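Local coordinates for protein cytochrome c, putative (Shewanella oneidensis, PDB 1SP3) that is an octaheme c-type cytochrome that probably acts as a respiratory oxidoreductase, passing electrons along its hemes to reduce substrates such as tetrathionate, at residues Q45-P48 against D49-V52; G155-D158 against S159-Y163; A216-N220 against K221-T225; I381-S384 against G385-F389. All coordinates share one frame; numbering follows the deposited sequence.

Contact 1: residues Q45-P48 against D49-V52; sequences QKLP and DRTV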
# COMPACT_ATOMS: atom_id res chain seq x y z
N GLN A 45 -4.33 0.27 -15.04
CA GLN A 45 -3.96 1.65 -14.74
C GLN A 45 -3.47 2.38 -15.99
O GLN A 45 -2.62 1.86 -16.73
CB GLN A 45 -2.87 1.67 -13.64
CG GLN A 45 -2.48 3.01 -13.10
CD GLN A 45 -1.51 2.86 -11.94
OE1 GLN A 45 -1.38 1.78 -11.42
NE2 GLN A 45 -0.83 3.91 -11.56
N LYS A 46 -3.96 3.61 -16.14
CA LYS A 46 -3.66 4.50 -17.23
C LYS A 46 -2.45 5.35 -16.84
O LYS A 46 -2.57 6.27 -16.02
CB LYS A 46 -4.95 5.27 -17.61
CG LYS A 46 -4.86 6.14 -18.87
CD LYS A 46 -6.31 6.67 -19.33
CE LYS A 46 -6.25 7.63 -20.58
NZ LYS A 46 -4.82 7.83 -21.01
N LEU A 47 -1.25 4.94 -17.32
CA LEU A 47 -0.00 5.70 -17.25
C LEU A 47 0.09 6.85 -18.30
O LEU A 47 -0.61 6.82 -19.31
CB LEU A 47 1.21 4.73 -17.39
CG LEU A 47 1.24 3.52 -16.43
CD1 LEU A 47 2.54 2.71 -16.63
CD2 LEU A 47 0.99 3.89 -14.89
N PRO A 48 0.95 7.83 -18.13
CA PRO A 48 0.99 8.95 -19.08
C PRO A 48 0.99 8.54 -20.56
O PRO A 48 0.26 9.15 -21.37
CB PRO A 48 2.31 9.65 -18.69
CG PRO A 48 2.36 9.45 -17.23
CD PRO A 48 1.96 8.00 -17.08
N ASP A 49 1.69 7.46 -20.88
CA ASP A 49 2.00 7.06 -22.24
C ASP A 49 1.43 5.70 -22.68
O ASP A 49 1.67 5.28 -23.79
CB ASP A 49 3.53 6.97 -22.37
CG ASP A 49 4.16 6.03 -21.31
OD1 ASP A 49 3.87 6.17 -20.05
OD2 ASP A 49 4.99 5.11 -21.67
N ARG A 50 0.74 4.99 -21.79
CA ARG A 50 0.28 3.60 -22.04
C ARG A 50 -0.71 3.15 -20.95
O ARG A 50 -0.64 3.65 -19.82
CB ARG A 50 1.46 2.61 -22.11
CG ARG A 50 2.49 2.78 -20.97
CD ARG A 50 3.68 1.72 -20.87
NE ARG A 50 4.51 2.08 -19.73
CZ ARG A 50 5.56 1.41 -19.26
NH1 ARG A 50 5.97 0.26 -19.84
NH2 ARG A 50 6.21 1.94 -18.17
N THR A 51 -1.63 2.23 -21.29
CA THR A 51 -2.46 1.53 -20.27
C THR A 51 -1.84 0.15 -19.94
O THR A 51 -1.39 -0.60 -20.83
CB THR A 51 -3.92 1.36 -20.71
OG1 THR A 51 -4.50 2.64 -20.89
CG2 THR A 51 -4.75 0.76 -19.65
N VAL A 52 -1.73 -0.13 -18.63
CA VAL A 52 -1.07 -1.35 -18.21
C VAL A 52 -1.95 -2.10 -17.26
O VAL A 52 -2.93 -1.59 -16.76
CB VAL A 52 0.30 -1.11 -17.46
CG1 VAL A 52 1.37 -0.63 -18.44
CG2 VAL A 52 0.12 -0.15 -16.24
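Leu47 reaches across to the partner strand with its CD1 branch, which meets CG2 of Val52 at 3.8 Å, the two side chains crossing at about a right angle. The same CD1 lies alongside the extended arm of Arg50, 3.7 Å from NE of that arginine, both side chains running the same way. CG stands anti to the carbonyl carbon of Leu47 (chi1 -53°), which brings the fork over its partners. Leucine suits this face because Met299 and Ala297 cover it from outside; an alanine here would probably leave CG2 of Val52 and the arm of Arg50 without their apolar neighbour. The polar end of Arg50 is held by a salt bridge from NH2 to Asp302.

Val52 is fixed by its backbone: its N donates to O of Gln45 at 2.9 Å and its O accepts from N of Gln45 at 2.9 Å, both bonds nearly straight. The two bonds nearer the turn, between Leu47 and Arg50, are weak. Asp49 brings OD1 to 4.0 Å from CB of Leu47, while OD2 keeps a long, charge-only pairing with NE of Arg50. Lys46 and Thr51 sit on the other, exposed face. Pro48, whose ring holds phi at -47°, and Asp49 form the corner of a type I turn, the compact link of an antiparallel beta hairpin.

Contact 2: residues G155-D158 against S159-Y163; sequences GDLD and SSMAY. With HEC (heme c), chain G.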
# COMPACT_ATOMS: atom_id res chain seq x y z
N GLY A 155 2.41 4.81 6.08
CA GLY A 155 2.48 5.14 7.47
C GLY A 155 1.20 5.73 8.01
O GLY A 155 1.22 6.13 9.17
N ASP A 156 0.13 5.79 7.21
CA ASP A 156 -1.19 6.29 7.69
C ASP A 156 -2.18 5.23 8.24
O ASP A 156 -3.30 5.55 8.62
CB ASP A 156 -1.89 7.27 6.68
CG ASP A 156 -2.40 6.61 5.41
OD1 ASP A 156 -3.32 7.17 4.73
OD2 ASP A 156 -1.99 5.52 4.96
N LEU A 157 -1.81 3.97 8.23
CA LEU A 157 -2.71 2.95 8.80
C LEU A 157 -1.81 2.08 9.68
O LEU A 157 -0.98 1.33 9.18
CB LEU A 157 -3.32 2.11 7.69
CG LEU A 157 -4.43 2.66 6.78
CD1 LEU A 157 -4.95 1.62 5.78
CD2 LEU A 157 -5.61 3.21 7.54
N ASP A 158 -1.95 2.22 10.98
CA ASP A 158 -1.07 1.55 11.92
C ASP A 158 -1.85 0.51 12.78
O ASP A 158 -3.10 0.46 12.70
CB ASP A 158 -0.20 2.60 12.66
CG ASP A 158 -0.68 2.98 14.06
OD1 ASP A 158 -1.84 3.45 14.29
OD2 ASP A 158 0.11 2.87 15.06
N SER A 159 -1.13 -0.32 13.55
CA SER A 159 -1.76 -1.35 14.39
C SER A 159 -2.73 -0.75 15.39
O SER A 159 -3.63 -1.42 15.85
CB SER A 159 -0.72 -2.15 15.18
OG SER A 159 0.44 -1.34 15.31
N SER A 160 -2.55 0.50 15.73
CA SER A 160 -3.45 1.14 16.66
C SER A 160 -4.78 1.57 16.01
O SER A 160 -5.67 1.99 16.72
CB SER A 160 -2.79 2.39 17.18
OG SER A 160 -3.40 3.48 16.52
N MET A 161 -4.90 1.47 14.67
CA MET A 161 -6.15 1.80 13.97
C MET A 161 -7.14 0.71 14.28
O MET A 161 -8.31 0.83 13.90
CB MET A 161 -6.02 1.89 12.44
CG MET A 161 -5.12 2.97 11.80
SD MET A 161 -5.63 4.65 12.11
CE MET A 161 -5.61 5.26 10.60
N ALA A 162 -6.73 -0.36 14.96
CA ALA A 162 -7.72 -1.30 15.46
C ALA A 162 -8.77 -0.67 16.41
O ALA A 162 -9.97 -1.04 16.36
CB ALA A 162 -7.01 -2.51 16.19
N TYR A 163 -8.31 0.18 17.34
CA TYR A 163 -9.21 0.91 18.27
C TYR A 163 -8.50 2.22 18.55
O TYR A 163 -7.90 2.35 19.59
CB TYR A 163 -9.39 0.14 19.63
CG TYR A 163 -10.12 -1.16 19.45
CD1 TYR A 163 -9.40 -2.35 19.15
CD2 TYR A 163 -11.51 -1.21 19.54
CE1 TYR A 163 -10.09 -3.55 18.92
CE2 TYR A 163 -12.20 -2.40 19.33
CZ TYR A 163 -11.49 -3.54 19.03
OH TYR A 163 -12.20 -4.67 18.83
FE HEC G . -9.38 4.25 3.35
CHA HEC G . -7.88 5.11 0.40
CHB HEC G . -7.80 1.29 3.29
CHC HEC G . -10.69 3.52 6.51
CHD HEC G . -11.14 7.15 3.34
NA HEC G . -8.01 3.34 2.11
C1A HEC G . -7.58 3.86 0.92
C2A HEC G . -6.72 2.91 0.31
C3A HEC G . -6.67 1.85 1.11
C4A HEC G . -7.49 2.13 2.28
CMA HEC G . -5.86 0.57 0.88
CAA HEC G . -5.97 3.15 -1.02
CBA HEC G . -4.67 3.89 -0.61
CGA HEC G . -3.81 3.95 -1.87
O1A HEC G . -3.32 2.84 -2.28
O2A HEC G . -3.62 5.06 -2.48
NB HEC G . -9.32 2.75 4.62
C1B HEC G . -8.59 1.58 4.38
C2B HEC G . -8.68 0.73 5.54
C3B HEC G . -9.46 1.37 6.44
C4B HEC G . -9.88 2.61 5.88
CMB HEC G . -7.99 -0.66 5.69
CAB HEC G . -9.82 0.87 7.89
CBB HEC G . -8.79 0.65 8.78
NC HEC G . -10.66 5.15 4.70
C1C HEC G . -11.10 4.64 5.89
C2C HEC G . -12.06 5.53 6.42
C3C HEC G . -12.18 6.55 5.53
C4C HEC G . -11.31 6.30 4.44
CMC HEC G . -12.77 5.23 7.79
CAC HEC G . -13.15 7.79 5.57
CBC HEC G . -13.30 8.51 6.75
ND HEC G . -9.51 5.85 2.10
C1D HEC G . -10.29 6.99 2.26
C2D HEC G . -10.08 7.95 1.19
C3D HEC G . -9.15 7.30 0.28
C4D HEC G . -8.79 6.03 0.93
CMD HEC G . -10.74 9.39 0.95
CAD HEC G . -8.61 7.88 -1.07
CBD HEC G . -9.31 6.99 -2.12
CGD HEC G . -10.68 7.47 -2.54
O1D HEC G . -11.28 6.82 -3.41
O2D HEC G . -11.15 8.57 -2.10
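Asp158 accepts twice from the residues just ahead of it. Its OD1 takes the hydroxyl of Ser160, with OG at 2.7 Å from OD1, on the syn side 19° out of the carboxylate plane. Its backbone O takes N of Met161 at 2.9 Å, the donor standing well above the carbonyl plane. That second bond, from a carbonyl to the amide three residues on, opens the short 3-10 segment 159-162. A leucine in its place would probably take the acceptor from the Ser160 hydroxyl, leaving it a weak bond to ND2 of Asn243 and so less fixed in rotation, while the backbone bond could remain. OD2 lies near OE1 of Glu244, a like charge that would probably raise the proton affinity of one of the two. Arg136 donates to O of Ala162 at the far end.

Apolar contacts accompany these bonds. Met161, its chain bent at chi2 and chi3, folds back so that CE touches CD2 of Leu157 at 3.7 Å. CD1 of Leu157 rests 3.8 Å from CHB of a heme c. Asp156 has its OD1 satisfied by two backbone donors, N of Asn399 and N of His400, the latter an axial heme ligand.

Contact 3: residues A216-N220 against K221-T225; sequences APHSN and KKLNT. With HEC (heme c), chain I.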
# COMPACT_ATOMS: atom_id res chain seq x y z
N ALA A 216 -17.29 23.45 0.93
CA ALA A 216 -16.92 24.70 1.55
C ALA A 216 -17.28 24.65 3.07
O ALA A 216 -18.12 25.41 3.54
CB ALA A 216 -17.56 25.89 0.76
N PRO A 217 -16.58 23.78 3.83
CA PRO A 217 -16.97 23.39 5.17
C PRO A 217 -16.57 24.42 6.25
O PRO A 217 -16.98 24.18 7.39
CB PRO A 217 -16.12 22.14 5.43
CG PRO A 217 -14.86 22.41 4.66
CD PRO A 217 -15.33 23.13 3.42
N HIS A 218 -15.81 25.49 5.90
CA HIS A 218 -15.25 26.49 6.85
C HIS A 218 -16.12 27.78 6.96
O HIS A 218 -16.69 28.25 5.98
CB HIS A 218 -13.83 26.83 6.41
CG HIS A 218 -13.01 25.61 6.00
ND1 HIS A 218 -12.67 25.34 4.70
CD2 HIS A 218 -12.49 24.61 6.74
CE1 HIS A 218 -11.96 24.23 4.65
NE2 HIS A 218 -11.84 23.75 5.87
N SER A 219 -16.26 28.34 8.16
CA SER A 219 -16.88 29.65 8.26
C SER A 219 -15.88 30.66 7.67
O SER A 219 -16.26 31.64 7.06
CB SER A 219 -17.15 30.01 9.74
OG SER A 219 -16.08 29.56 10.57
N ASN A 220 -14.59 30.39 7.83
CA ASN A 220 -13.62 31.26 7.28
C ASN A 220 -13.55 31.10 5.74
O ASN A 220 -13.05 30.08 5.24
CB ASN A 220 -12.26 31.08 7.93
CG ASN A 220 -11.17 31.90 7.20
OD1 ASN A 220 -11.44 32.52 6.15
ND2 ASN A 220 -9.98 31.96 7.79
N LYS A 221 -14.01 32.11 5.00
CA LYS A 221 -14.20 31.93 3.59
C LYS A 221 -12.86 31.75 2.87
O LYS A 221 -12.78 31.20 1.76
CB LYS A 221 -15.02 33.09 3.05
CG LYS A 221 -14.93 33.34 1.54
CD LYS A 221 -14.85 34.83 1.22
CE LYS A 221 -15.44 35.14 -0.19
NZ LYS A 221 -14.58 34.68 -1.32
N LYS A 222 -11.79 32.24 3.49
CA LYS A 222 -10.51 32.22 2.80
C LYS A 222 -10.07 30.76 2.78
O LYS A 222 -9.45 30.31 1.82
CB LYS A 222 -9.52 33.13 3.51
CG LYS A 222 -8.07 32.88 3.14
CD LYS A 222 -7.86 33.28 1.66
CE LYS A 222 -8.29 34.68 1.35
NZ LYS A 222 -7.95 34.95 -0.07
N LEU A 223 -10.46 30.00 3.78
CA LEU A 223 -10.10 28.59 3.77
C LEU A 223 -10.86 27.85 2.71
O LEU A 223 -10.25 27.01 2.01
CB LEU A 223 -10.27 27.88 5.08
CG LEU A 223 -9.32 28.31 6.16
CD1 LEU A 223 -9.92 27.75 7.45
CD2 LEU A 223 -7.85 27.75 6.00
N ASN A 224 -12.17 28.13 2.59
CA ASN A 224 -12.93 27.64 1.45
C ASN A 224 -12.33 28.05 0.12
O ASN A 224 -12.30 27.22 -0.80
CB ASN A 224 -14.41 28.11 1.51
CG ASN A 224 -15.06 27.73 2.81
OD1 ASN A 224 -14.64 26.75 3.40
ND2 ASN A 224 -16.11 28.50 3.27
N THR A 225 -11.84 29.29 -0.05
CA THR A 225 -11.30 29.47 -1.38
C THR A 225 -10.07 28.49 -1.74
O THR A 225 -9.86 28.15 -2.90
CB THR A 225 -11.15 30.94 -1.89
OG1 THR A 225 -9.84 31.18 -2.49
CG2 THR A 225 -11.41 32.03 -0.93
FE HEC I . -10.71 22.20 6.69
CHA HEC I . -11.61 22.94 9.72
CHB HEC I . -13.14 19.82 6.42
CHC HEC I . -10.13 21.86 3.21
CHD HEC I . -7.93 24.11 6.88
NA HEC I . -12.22 21.50 7.86
C1A HEC I . -12.44 22.04 9.09
C2A HEC I . -13.56 21.33 9.64
C3A HEC I . -14.03 20.47 8.74
C4A HEC I . -13.14 20.52 7.60
CMA HEC I . -15.28 19.55 8.94
CAA HEC I . -14.19 21.66 11.02
CBA HEC I . -15.08 22.87 10.77
CGA HEC I . -15.63 23.39 12.09
O1A HEC I . -16.51 22.76 12.65
O2A HEC I . -15.12 24.40 12.61
NB HEC I . -11.47 21.10 5.13
C1B HEC I . -12.41 20.11 5.30
C2B HEC I . -12.67 19.52 4.04
C3B HEC I . -11.90 20.11 3.15
C4B HEC I . -11.13 21.11 3.81
CMB HEC I . -13.76 18.46 3.81
CAB HEC I . -11.89 19.86 1.63
CBB HEC I . -13.11 20.10 1.10
NC HEC I . -9.29 22.85 5.29
C1C HEC I . -9.21 22.52 3.95
C2C HEC I . -8.02 23.08 3.45
C3C HEC I . -7.38 23.71 4.48
C4C HEC I . -8.20 23.57 5.66
CMC HEC I . -7.58 22.88 1.98
CAC HEC I . -5.99 24.44 4.47
CBC HEC I . -5.55 25.32 3.50
ND HEC I . -9.85 23.32 8.04
C1D HEC I . -8.69 24.05 7.98
C2D HEC I . -8.48 24.77 9.22
C3D HEC I . -9.56 24.30 10.09
C4D HEC I . -10.41 23.48 9.29
CMD HEC I . -7.24 25.69 9.57
CAD HEC I . -9.85 24.74 11.59
CBD HEC I . -10.63 26.07 11.46
CGD HEC I . -12.09 25.69 11.59
O1D HEC I . -12.44 25.00 12.64
O2D HEC I . -12.92 26.07 10.66
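Asn224 grips His218 at three points, and this is the tight part of the contact. Its OD1 accepts from ND1 of His218 at 2.7 Å, the oxygen near the ring plane though tilted from it, and also from the backbone N of His218 at 3.0 Å, on a lone pair in the carbonyl plane. ND2 returns a bond to O of His218 at 2.8 Å. Asparagine suits the place because its short side chain offers acceptor and donor together; with CG anti to the carbonyl carbon (chi1 -54°), it swings back from the helix to the loop. The ring is sandwiched: CB of Leu223 lies over one face, 3.9 Å from its centroid, in a CH-pi contact, and CG of Pro217 over the other. Thus fixed in rotation, the imidazole sets NE2 at 2.1 Å from the heme iron.

Asn220 caps the helix, its OD1 accepting from N of Lys222 at 2.7 Å. Beyond it the contact loosens: Ser219 and Lys221 are exposed, and Lys222 turns away to hydrogen-bond a carboxylate of another heme. The whole forms a capped helix start beside an axial histidine, which with His236 completes the bis-histidine iron site typical of multiheme c-type cytochromes.

Contact 4: residues I381-S384 against G385-F389; sequences IKYS and GEYDF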
# COMPACT_ATOMS: atom_id res chain seq x y z
N ILE A 381 13.34 -11.63 -21.67
CA ILE A 381 14.41 -11.03 -20.87
C ILE A 381 15.16 -12.11 -20.06
O ILE A 381 14.57 -12.92 -19.35
CB ILE A 381 13.87 -9.87 -19.97
CG1 ILE A 381 13.50 -8.65 -20.83
CG2 ILE A 381 14.92 -9.49 -18.91
CD1 ILE A 381 12.44 -7.78 -20.23
N LYS A 382 16.48 -12.13 -20.21
CA LYS A 382 17.32 -13.00 -19.42
C LYS A 382 18.22 -12.15 -18.55
O LYS A 382 18.80 -11.15 -19.00
CB LYS A 382 18.21 -13.88 -20.33
CG LYS A 382 17.49 -15.17 -20.80
CD LYS A 382 17.53 -15.37 -22.30
CE LYS A 382 16.72 -16.60 -22.69
NZ LYS A 382 17.43 -17.82 -22.17
N TYR A 383 18.38 -12.60 -17.31
CA TYR A 383 19.38 -12.02 -16.44
C TYR A 383 20.71 -12.05 -17.19
O TYR A 383 21.06 -13.12 -17.76
CB TYR A 383 19.48 -12.81 -15.16
CG TYR A 383 20.59 -12.33 -14.27
CD1 TYR A 383 20.78 -10.98 -14.09
CD2 TYR A 383 21.43 -13.22 -13.61
CE1 TYR A 383 21.77 -10.52 -13.29
CE2 TYR A 383 22.44 -12.76 -12.79
CZ TYR A 383 22.59 -11.41 -12.62
OH TYR A 383 23.59 -10.87 -11.81
N SER A 384 21.43 -10.91 -17.21
CA SER A 384 22.68 -10.89 -17.98
C SER A 384 23.85 -11.53 -17.25
O SER A 384 24.84 -11.85 -17.86
CB SER A 384 23.04 -9.48 -18.48
OG SER A 384 23.49 -8.71 -17.40
N GLY A 385 23.74 -11.70 -15.93
CA GLY A 385 24.85 -12.19 -15.16
C GLY A 385 25.62 -11.10 -14.44
O GLY A 385 26.46 -11.42 -13.68
N GLU A 386 25.29 -9.84 -14.67
CA GLU A 386 25.95 -8.71 -14.02
C GLU A 386 24.88 -7.82 -13.30
O GLU A 386 23.88 -7.40 -13.90
CB GLU A 386 26.65 -7.86 -15.08
CG GLU A 386 28.05 -8.28 -15.51
CD GLU A 386 28.78 -7.09 -16.14
OE1 GLU A 386 29.47 -6.34 -15.38
OE2 GLU A 386 28.65 -6.88 -17.38
N TYR A 387 25.12 -7.50 -12.05
CA TYR A 387 24.17 -6.67 -11.36
C TYR A 387 24.90 -5.52 -10.73
O TYR A 387 26.14 -5.56 -10.56
CB TYR A 387 23.41 -7.45 -10.32
CG TYR A 387 24.22 -7.85 -9.09
CD1 TYR A 387 24.18 -7.07 -7.92
CD2 TYR A 387 24.99 -9.03 -9.08
CE1 TYR A 387 24.86 -7.44 -6.79
CE2 TYR A 387 25.71 -9.45 -7.92
CZ TYR A 387 25.67 -8.63 -6.81
OH TYR A 387 26.34 -8.97 -5.66
N ASP A 388 24.10 -4.51 -10.38
CA ASP A 388 24.52 -3.40 -9.51
C ASP A 388 23.31 -2.89 -8.63
O ASP A 388 22.21 -3.54 -8.61
CB ASP A 388 25.22 -2.34 -10.37
CG ASP A 388 26.13 -1.49 -9.57
OD1 ASP A 388 26.08 -1.49 -8.29
OD2 ASP A 388 26.96 -0.79 -10.13
N PHE A 389 23.50 -1.79 -7.90
CA PHE A 389 22.41 -1.18 -7.12
C PHE A 389 22.12 0.27 -7.58
O PHE A 389 23.04 1.03 -7.82
CB PHE A 389 22.71 -1.24 -5.64
CG PHE A 389 22.75 -2.64 -5.08
CD1 PHE A 389 23.98 -3.38 -5.04
CD2 PHE A 389 21.55 -3.27 -4.65
CE1 PHE A 389 24.01 -4.69 -4.50
CE2 PHE A 389 21.58 -4.53 -4.10
CZ PHE A 389 22.83 -5.27 -4.07
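Tyr383 lays its ring against the backbone of Gly385, and this CH-pi contact is the main one across the loop. CA of Gly385 stands over the ring face, 3.7 Å from the centroid, while N of Gly385 sits above its centre. The tyrosine reaches there because CG is anti to the backbone N (chi1 175°), sending the ring forward along the chain. Glycine is needed on the other side of the pair: at phi 99° a CB would collide with O of Ser384. OH of Tyr383 lies 3.6 Å from CD2 of Tyr387, at the edge of that ring and near its plane.

Among hydrogen bonds, the local one is weak, N of Glu386 to OG of Ser384 at 3.5 Å. Outside the loop, OH of Tyr383 bonds with Asn363 and OG of Ser384 with Asp339. Serine's short hydroxyl can thus face both N of Glu386 and Asp339.

The ionic contribution is Glu386, whose OE2 makes a salt bridge to Lys341; a glutamate suits this partly exposed site. A glycine with positive phi thus lies against a tyrosine ring in the loop joining helix 374-378 to strand 387-397 of the large mixed sheet.

How the contacts relate
The four contacts follow one another along the chain, and none touches another. Contact 1 is a separate hairpin that packs on strand 295-297 of the mixed sheet, which also holds strand 387-397 of contact 4. The nearest atoms of these two contacts are about 10 Å apart. Contacts 2 and 3 lie beside hemes, with centres about 30 Å apart, in loop and helical regions; contact 3 includes an axial ligand. The widest separation is between contacts 3 and 4, whose centres stand about 55 Å apart on opposite sides of the chain's centre. Local contacts of this kind thus occur both beside the hemes and at the sheet of one large chain.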